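Local coordinates for lipoprotein, putative (Bacillus anthracis, PDB 4O4A) that is of unknown function but, as a putative lipoprotein classed among lipid-binding proteins, may interact with lipids, at residues L86-N91 with R96-S101; D41-Y46 with E151-D156; G110-N115 with D156-I161. One frame throughout, in Å; residues are numbered along the deposited sequence.

Contacts 2 and 3 are two ends of one interface: both rest helix 149-166 on the sheet that holds strands 40-45 and 104-114. Their centres lie about 9 Å apart, they share D156, and they touch where V45 CG2 meets L157 CD2 at 3.6 Å. Contact 1 is a hairpin in the other sheet, on the opposite side of the chain's centre, with its centre about 21 Å from that of contact 2 and about 27 Å from that of contact 3. The chain runs from strand 96-98 of contact 1 into strand 104-114 of contact 3. A bound sulfate, probably from the crystallisation liquor, lies about 5 Å from the D41 side chain in contact 2.

Contact 1. Residues L86-N91 with R96-S101; sequences LYYTVN and RTKIDS
Y88 and K98 face each other as an antiparallel non-hydrogen-bonded pair, and the CD2 and CE2 side of the tyrosine ring lies against CA and CB of the lysine. With CG anti to its own carbonyl carbon (chi1 -59°), the ring brings CD2 to 3.5 Å from K98 CA, while R96 CD lies over one of its faces. The R96 chain keeps company with V90, both leaving the same face of the sheet, with R96 CG 4.0 Å from V90 CG2. Its guanidinium is too distant from the Y88 ring for more than a weak cation-pi attraction and instead forms a salt bridge with E57. The amino end of K98 reaches L86, where NZ lies 3.7 Å from CD2.

T89 and T97 form the hydrogen-bonded pair, their side chains on the sheet face away from Y88 and K98. The T89 N to T97 O bond is 2.8 Å and the return bond from T97 N to T89 O is 2.9 Å. A chi1 of 51° tucks T89 OG1 over its own backbone, which turns the hydroxyl toward T97 and allows a weak additional bond to T97 O. The other branch, CG2, meets I99 CG2 at 3.7 Å, the two side chains lying roughly perpendicular. I99 continues the pairing: its N bonds to Y87 O, and its CG1 and CD1 pack against Y87 CB. One water bridges Y87 N and I99 O, accepting from the first and donating to the second.

The hairpin edges a mixed sheet: strand 96-98 is outermost within the chain, whereas 86-90 also bonds to strand 30-35. There the Y87 and Y32 rings meet nearly parallel, and both Y87 and I99 touch I104 of strand 104-114.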
# COMPACT_ATOMS: atom_id res chain seq x y z
N LEU B 86 2.73 -11.93 -35.15
CA LEU B 86 4.13 -11.68 -34.86
C LEU B 86 4.23 -10.46 -33.95
O LEU B 86 3.43 -9.53 -34.06
CB LEU B 86 4.91 -11.43 -36.14
CG LEU B 86 4.94 -12.61 -37.12
CD1 LEU B 86 5.59 -12.21 -38.43
CD2 LEU B 86 5.65 -13.81 -36.50
N TYR B 87 5.19 -10.48 -33.04
CA TYR B 87 5.35 -9.39 -32.09
C TYR B 87 6.77 -8.85 -32.14
O TYR B 87 7.74 -9.60 -32.28
CB TYR B 87 5.02 -9.89 -30.68
CG TYR B 87 3.69 -10.62 -30.58
CD1 TYR B 87 2.52 -9.95 -30.27
CD2 TYR B 87 3.62 -11.99 -30.77
CE1 TYR B 87 1.30 -10.61 -30.18
CE2 TYR B 87 2.41 -12.66 -30.67
CZ TYR B 87 1.25 -11.97 -30.38
OH TYR B 87 0.03 -12.63 -30.30
N TYR B 88 6.90 -7.54 -32.07
CA TYR B 88 8.20 -6.92 -32.09
C TYR B 88 8.23 -5.74 -31.18
O TYR B 88 7.19 -5.14 -30.89
CB TYR B 88 8.51 -6.37 -33.47
CG TYR B 88 8.50 -7.36 -34.60
CD1 TYR B 88 7.34 -7.65 -35.28
CD2 TYR B 88 9.68 -7.94 -35.06
CE1 TYR B 88 7.35 -8.51 -36.35
CE2 TYR B 88 9.68 -8.80 -36.13
CZ TYR B 88 8.52 -9.08 -36.76
OH TYR B 88 8.53 -9.95 -37.82
N THR B 89 9.43 -5.39 -30.72
CA THR B 89 9.62 -4.15 -29.98
C THR B 89 10.29 -3.22 -30.99
O THR B 89 10.95 -3.70 -31.92
CB THR B 89 10.55 -4.29 -28.77
OG1 THR B 89 11.76 -4.93 -29.18
CG2 THR B 89 9.91 -5.08 -27.69
N VAL B 90 10.14 -1.92 -30.81
CA VAL B 90 10.76 -0.99 -31.74
C VAL B 90 11.46 0.16 -31.02
O VAL B 90 10.92 0.73 -30.08
CB VAL B 90 9.74 -0.38 -32.70
CG1 VAL B 90 10.46 0.45 -33.76
CG2 VAL B 90 8.88 -1.43 -33.39
N ASN B 91 12.65 0.52 -31.50
CA ASN B 91 13.39 1.64 -30.93
C ASN B 91 12.87 2.95 -31.53
O ASN B 91 11.96 2.93 -32.35
CB ASN B 91 14.90 1.47 -31.16
CG ASN B 91 15.29 1.41 -32.62
OD1 ASN B 91 14.46 1.63 -33.50
ND2 ASN B 91 16.55 1.11 -32.88
N ARG B 96 13.03 -2.92 -35.74
CA ARG B 96 12.29 -3.95 -35.03
C ARG B 96 13.14 -5.07 -34.46
O ARG B 96 14.15 -5.47 -35.01
CB ARG B 96 11.26 -4.56 -35.98
CG ARG B 96 10.26 -3.55 -36.52
CD ARG B 96 9.35 -4.14 -37.58
NE ARG B 96 8.41 -3.14 -38.08
CZ ARG B 96 7.51 -3.36 -39.05
NH1 ARG B 96 7.42 -4.55 -39.64
NH2 ARG B 96 6.71 -2.37 -39.43
N THR B 97 12.68 -5.59 -33.33
CA THR B 97 13.34 -6.69 -32.68
C THR B 97 12.24 -7.65 -32.30
O THR B 97 11.32 -7.31 -31.55
CB THR B 97 14.10 -6.23 -31.44
OG1 THR B 97 15.08 -5.25 -31.83
CG2 THR B 97 14.78 -7.39 -30.78
N LYS B 98 12.32 -8.86 -32.84
CA LYS B 98 11.30 -9.87 -32.59
C LYS B 98 11.33 -10.31 -31.14
O LYS B 98 12.38 -10.39 -30.53
CB LYS B 98 11.52 -11.07 -33.50
CG LYS B 98 10.38 -12.06 -33.46
CD LYS B 98 10.50 -13.11 -34.54
CE LYS B 98 9.26 -14.00 -34.55
NZ LYS B 98 9.14 -14.84 -35.77
N ILE B 99 10.15 -10.54 -30.57
CA ILE B 99 10.07 -11.01 -29.20
C ILE B 99 9.31 -12.32 -29.22
O ILE B 99 8.46 -12.56 -30.09
CB ILE B 99 9.45 -9.99 -28.24
CG1 ILE B 99 8.10 -9.55 -28.74
CG2 ILE B 99 10.36 -8.77 -28.09
CD1 ILE B 99 7.30 -8.80 -27.70
N ASP B 100 9.65 -13.19 -28.30
CA ASP B 100 8.99 -14.47 -28.24
C ASP B 100 7.53 -14.36 -27.81
O ASP B 100 7.19 -13.52 -27.00
CB ASP B 100 9.72 -15.39 -27.25
CG ASP B 100 11.13 -15.72 -27.68
OD1 ASP B 100 11.35 -15.93 -28.89
OD2 ASP B 100 12.02 -15.81 -26.80
N SER B 101 6.67 -15.25 -28.31
CA SER B 101 5.27 -15.27 -27.87
C SER B 101 5.13 -15.46 -26.36
O SER B 101 4.15 -15.08 -25.78
CB SER B 101 4.51 -16.36 -28.60
OG SER B 101 4.38 -16.05 -29.98
O HOH W 1 7.05 -12.65 -32.57

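Contact 2. Residues D41-Y46 with E151-D156; sequences DLIVVY and EKKMRD
I43 meets K153 and selenomethionine M154 where helix 149-166 packs on a mixed beta sheet, a two-layer alpha/beta arrangement. The local axes of strand 41-45 and helix 151-156 approach to 9.2 Å and their chain directions differ by 35°, leaving room for one layer of side chains between them.

I43 points at the helix and divides its two branches. CG1 is anti to the carbonyl carbon (chi1 -57°) and carries CD1 forward to K153 CG and to the backbone N of M154, each 3.6 Å away. The other branch, CG2, turns to M154, whose bent chain, folded at chi2 and chi3, returns its methyl CE to 3.8 Å from I43 CG2. The I43 and K153 chains run antiparallel alongside one another, while I43 and M154 meet at a slant.

K153 therefore contributes its aliphatic length rather than its charge. The chain bends at chi3 (-90°) and chi4, and its ammonium bonds to the backbone O of D68. D41 sends its carboxylate elsewhere too, into a salt bridge with R140, and the two charged groups stay apart, with D41 OD2 6.6 Å from K153 NZ. L157, one turn further along the helix, also packs on I43 and V45. Between D41 and K153 the nearest approach is from a backbone oxygen to a methylene: D41 O lies 3.6 Å from K153 CE.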
# COMPACT_ATOMS: atom_id res chain seq x y z
N ASP B 41 0.26 -3.65 -19.63
CA ASP B 41 -0.98 -3.86 -20.33
C ASP B 41 -1.02 -3.16 -21.66
O ASP B 41 -0.50 -2.07 -21.80
CB ASP B 41 -2.12 -3.34 -19.48
CG ASP B 41 -2.18 -4.04 -18.14
OD1 ASP B 41 -2.23 -5.28 -18.12
OD2 ASP B 41 -2.19 -3.34 -17.10
N LEU B 42 -1.64 -3.81 -22.65
CA LEU B 42 -1.78 -3.28 -23.99
C LEU B 42 -3.24 -3.32 -24.40
O LEU B 42 -3.96 -4.29 -24.12
CB LEU B 42 -0.97 -4.09 -24.98
CG LEU B 42 0.53 -4.07 -24.79
CD1 LEU B 42 1.19 -5.10 -25.69
CD2 LEU B 42 1.09 -2.70 -25.08
N ILE B 43 -3.68 -2.28 -25.08
CA ILE B 43 -5.04 -2.22 -25.53
C ILE B 43 -5.11 -1.74 -26.97
O ILE B 43 -4.46 -0.77 -27.35
CB ILE B 43 -5.88 -1.28 -24.65
CG1 ILE B 43 -5.83 -1.73 -23.19
CG2 ILE B 43 -7.31 -1.25 -25.15
CD1 ILE B 43 -6.63 -0.87 -22.22
N VAL B 44 -5.93 -2.44 -27.75
CA VAL B 44 -6.17 -2.07 -29.13
C VAL B 44 -7.66 -1.85 -29.23
O VAL B 44 -8.44 -2.70 -28.79
CB VAL B 44 -5.80 -3.19 -30.10
CG1 VAL B 44 -6.04 -2.73 -31.53
CG2 VAL B 44 -4.35 -3.58 -29.93
N VAL B 45 -8.07 -0.72 -29.77
CA VAL B 45 -9.49 -0.45 -29.92
C VAL B 45 -9.78 -0.23 -31.38
O VAL B 45 -9.13 0.58 -32.04
CB VAL B 45 -9.94 0.78 -29.13
CG1 VAL B 45 -11.44 0.98 -29.29
CG2 VAL B 45 -9.58 0.61 -27.66
N TYR B 46 -10.76 -0.96 -31.89
CA TYR B 46 -11.12 -0.90 -33.29
C TYR B 46 -12.38 -0.09 -33.55
O TYR B 46 -13.09 0.33 -32.63
CB TYR B 46 -11.34 -2.32 -33.82
CG TYR B 46 -10.09 -3.18 -33.83
CD1 TYR B 46 -9.65 -3.81 -32.68
CD2 TYR B 46 -9.37 -3.38 -35.01
CE1 TYR B 46 -8.52 -4.60 -32.69
CE2 TYR B 46 -8.24 -4.17 -35.03
CZ TYR B 46 -7.82 -4.77 -33.87
OH TYR B 46 -6.70 -5.58 -33.90
N GLU B 151 -8.32 -2.36 -16.36
CA GLU B 151 -9.66 -1.80 -16.27
C GLU B 151 -9.57 -0.30 -16.26
O GLU B 151 -10.34 0.36 -16.96
CB GLU B 151 -10.40 -2.27 -15.01
CG GLU B 151 -10.76 -3.74 -15.02
CD GLU B 151 -11.78 -4.09 -16.09
OE1 GLU B 151 -12.49 -3.19 -16.60
OE2 GLU B 151 -11.90 -5.29 -16.42
N LYS B 152 -8.62 0.23 -15.50
CA LYS B 152 -8.47 1.66 -15.44
C LYS B 152 -7.91 2.19 -16.75
O LYS B 152 -8.37 3.20 -17.27
CB LYS B 152 -7.56 2.10 -14.30
CG LYS B 152 -7.56 3.62 -14.15
CD LYS B 152 -6.61 4.11 -13.07
CE LYS B 152 -6.87 5.56 -12.73
NZ LYS B 152 -6.89 6.45 -13.92
N LYS B 153 -6.89 1.51 -17.28
CA LYS B 153 -6.29 1.94 -18.54
C LYS B 153 -7.37 2.06 -19.62
O LYS B 153 -7.37 3.02 -20.39
CB LYS B 153 -5.19 0.97 -18.98
CG LYS B 153 -4.57 1.32 -20.32
CD LYS B 153 -3.46 0.35 -20.76
CE LYS B 153 -2.07 0.75 -20.30
NZ LYS B 153 -1.62 1.97 -21.00
N MSE B 154 -8.29 1.09 -19.64
CA MSE B 154 -9.38 1.05 -20.61
C MSE B 154 -10.36 2.16 -20.34
O MSE B 154 -10.81 2.87 -21.25
CB MSE B 154 -10.08 -0.31 -20.50
CG MSE B 154 -11.33 -0.42 -21.37
SE MSE B 154 -10.91 -0.19 -23.29
CE MSE B 154 -10.72 -2.05 -23.77
N ARG B 155 -10.71 2.31 -19.08
CA ARG B 155 -11.63 3.33 -18.67
C ARG B 155 -11.14 4.68 -19.18
O ARG B 155 -11.89 5.41 -19.80
CB ARG B 155 -11.72 3.35 -17.15
CG ARG B 155 -12.87 4.15 -16.63
CD ARG B 155 -12.98 4.10 -15.09
NE ARG B 155 -12.72 2.77 -14.58
CZ ARG B 155 -11.79 2.44 -13.69
NH1 ARG B 155 -11.03 3.34 -13.07
NH2 ARG B 155 -11.68 1.17 -13.35
N ASP B 156 -9.86 4.97 -18.95
CA ASP B 156 -9.26 6.23 -19.36
C ASP B 156 -9.15 6.35 -20.87
O ASP B 156 -9.35 7.42 -21.42
CB ASP B 156 -7.88 6.42 -18.73
CG ASP B 156 -7.93 6.50 -17.20
OD1 ASP B 156 -8.99 6.86 -16.64
OD2 ASP B 156 -6.90 6.21 -16.56

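Contact 3. Residues G110-N115 with D156-I161; sequences GSRTEN and DLMQRI
M158, a selenomethionine, bridges R112 and E114, two residues of strand 104-114 that both point toward the helix. Strand and helix stand well apart here, the nearest pair of CA atoms, E114 and M158, being 9.0 Å from each other. Only 133 Å² is buried between the segments, so the contact is narrow and rests on side-chain reach.

The van der Waals part is carried by the selenomethionine chain. Its CG is anti to the carbonyl carbon (chi1 -74°) and the chain then bends at chi2 and chi3, which sets CG and SE beside the arginine and swings CE across to the glutamate. M158 CG lies 3.6 Å from R112 CD, and SE follows at 3.8 Å from the same carbon. R112 is extended from CG to NE, its CG anti to the backbone N (chi1 -165°), and it passes alongside M158 with the two chains heading opposite ways. E114 meets M158 at a slant, its OE2 3.4 Å from CE and its CD 3.5 Å from the same methyl, so the methyl rests chiefly on the carboxylate, with E114 CG close behind.

The electrostatic part stays within the strand. E114 OE2 lies in the plane of the R112 guanidinium, at its edge, but the salt bridge from R112 NE to OE2 is long at 3.9 Å. At that length it is at most a weak attraction between neighbours on the same sheet face, with M158 lying against both.

Around the pair, F119 of strand 117-126 touches both E114 and M158, while R112 also reaches M154 and E114 reaches Q162, each on helix 149-166. The arrangement belongs to a two-layer alpha/beta packing in which the C-terminal helix spans the sheet as far as 104-114, its outermost strand within the chain.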
# COMPACT_ATOMS: atom_id res chain seq x y z
N GLY B 110 -13.53 -8.20 -26.73
CA GLY B 110 -14.91 -7.89 -26.56
C GLY B 110 -15.30 -6.70 -27.38
O GLY B 110 -14.63 -6.32 -28.35
N SER B 111 -16.40 -6.10 -26.96
CA SER B 111 -16.94 -4.95 -27.61
C SER B 111 -17.50 -4.06 -26.53
O SER B 111 -18.00 -4.54 -25.51
CB SER B 111 -18.05 -5.37 -28.57
OG SER B 111 -18.59 -4.26 -29.23
N ARG B 112 -17.37 -2.76 -26.74
CA ARG B 112 -17.87 -1.79 -25.80
C ARG B 112 -18.79 -0.87 -26.59
O ARG B 112 -18.41 -0.40 -27.66
CB ARG B 112 -16.71 -1.03 -25.21
CG ARG B 112 -17.07 -0.23 -23.98
CD ARG B 112 -15.77 0.40 -23.52
NE ARG B 112 -15.73 0.70 -22.09
CZ ARG B 112 -15.27 -0.14 -21.17
NH1 ARG B 112 -15.26 0.21 -19.89
NH2 ARG B 112 -14.83 -1.35 -21.52
N THR B 113 -19.98 -0.62 -26.07
CA THR B 113 -20.94 0.21 -26.76
C THR B 113 -21.12 1.57 -26.09
O THR B 113 -21.56 1.63 -24.96
CB THR B 113 -22.32 -0.49 -26.80
OG1 THR B 113 -22.21 -1.72 -27.52
CG2 THR B 113 -23.38 0.36 -27.47
N GLU B 114 -20.73 2.64 -26.79
CA GLU B 114 -20.95 4.03 -26.32
C GLU B 114 -22.00 4.58 -27.25
O GLU B 114 -21.76 4.61 -28.46
CB GLU B 114 -19.72 4.95 -26.40
CG GLU B 114 -18.88 5.06 -25.09
CD GLU B 114 -18.47 3.75 -24.45
OE1 GLU B 114 -18.89 2.68 -24.91
OE2 GLU B 114 -17.73 3.79 -23.44
N ASN B 115 -23.13 5.03 -26.69
CA ASN B 115 -24.27 5.50 -27.48
C ASN B 115 -24.85 4.27 -28.17
O ASN B 115 -25.42 3.41 -27.50
CB ASN B 115 -23.87 6.60 -28.47
CG ASN B 115 -23.47 7.88 -27.79
OD1 ASN B 115 -24.06 8.27 -26.78
ND2 ASN B 115 -22.46 8.55 -28.34
N ASP B 156 -9.86 4.97 -18.95
CA ASP B 156 -9.26 6.23 -19.36
C ASP B 156 -9.15 6.35 -20.87
O ASP B 156 -9.35 7.42 -21.42
CB ASP B 156 -7.88 6.42 -18.73
CG ASP B 156 -7.93 6.50 -17.20
OD1 ASP B 156 -8.99 6.86 -16.64
OD2 ASP B 156 -6.90 6.21 -16.56
N LEU B 157 -8.83 5.25 -21.53
CA LEU B 157 -8.68 5.27 -22.98
C LEU B 157 -9.99 5.57 -23.67
O LEU B 157 -10.02 6.31 -24.65
CB LEU B 157 -8.13 3.93 -23.48
CG LEU B 157 -8.00 3.80 -25.00
CD1 LEU B 157 -7.14 4.91 -25.59
CD2 LEU B 157 -7.46 2.44 -25.39
N MSE B 158 -11.08 5.00 -23.17
CA MSE B 158 -12.39 5.24 -23.77
C MSE B 158 -12.75 6.69 -23.65
O MSE B 158 -13.32 7.27 -24.58
CB MSE B 158 -13.44 4.38 -23.10
CG MSE B 158 -13.27 2.95 -23.57
SE MSE B 158 -13.46 2.66 -25.51
CE MSE B 158 -15.17 3.60 -25.70
N GLN B 159 -12.40 7.30 -22.53
CA GLN B 159 -12.67 8.70 -22.35
C GLN B 159 -11.86 9.52 -23.34
O GLN B 159 -12.40 10.43 -23.95
CB GLN B 159 -12.37 9.12 -20.91
CG GLN B 159 -12.72 10.56 -20.62
CD GLN B 159 -12.65 10.85 -19.15
OE1 GLN B 159 -13.59 11.39 -18.55
NE2 GLN B 159 -11.56 10.43 -18.55
N ARG B 160 -10.57 9.21 -23.48
CA ARG B 160 -9.72 9.94 -24.43
C ARG B 160 -10.28 9.81 -25.83
O ARG B 160 -10.24 10.76 -26.60
CB ARG B 160 -8.22 9.53 -24.42
CG ARG B 160 -7.44 10.10 -23.24
CD ARG B 160 -5.90 10.01 -23.41
NE ARG B 160 -5.39 8.73 -23.94
CZ ARG B 160 -5.19 7.62 -23.21
NH1 ARG B 160 -4.70 6.52 -23.78
NH2 ARG B 160 -5.49 7.60 -21.91
N ILE B 161 -10.83 8.64 -26.14
CA ILE B 161 -11.43 8.39 -27.45
C ILE B 161 -12.67 9.26 -27.66
O ILE B 161 -12.76 9.99 -28.64
CB ILE B 161 -11.81 6.91 -27.63
CG1 ILE B 161 -10.54 6.07 -27.82
CG2 ILE B 161 -12.71 6.73 -28.84
CD1 ILE B 161 -10.78 4.58 -27.91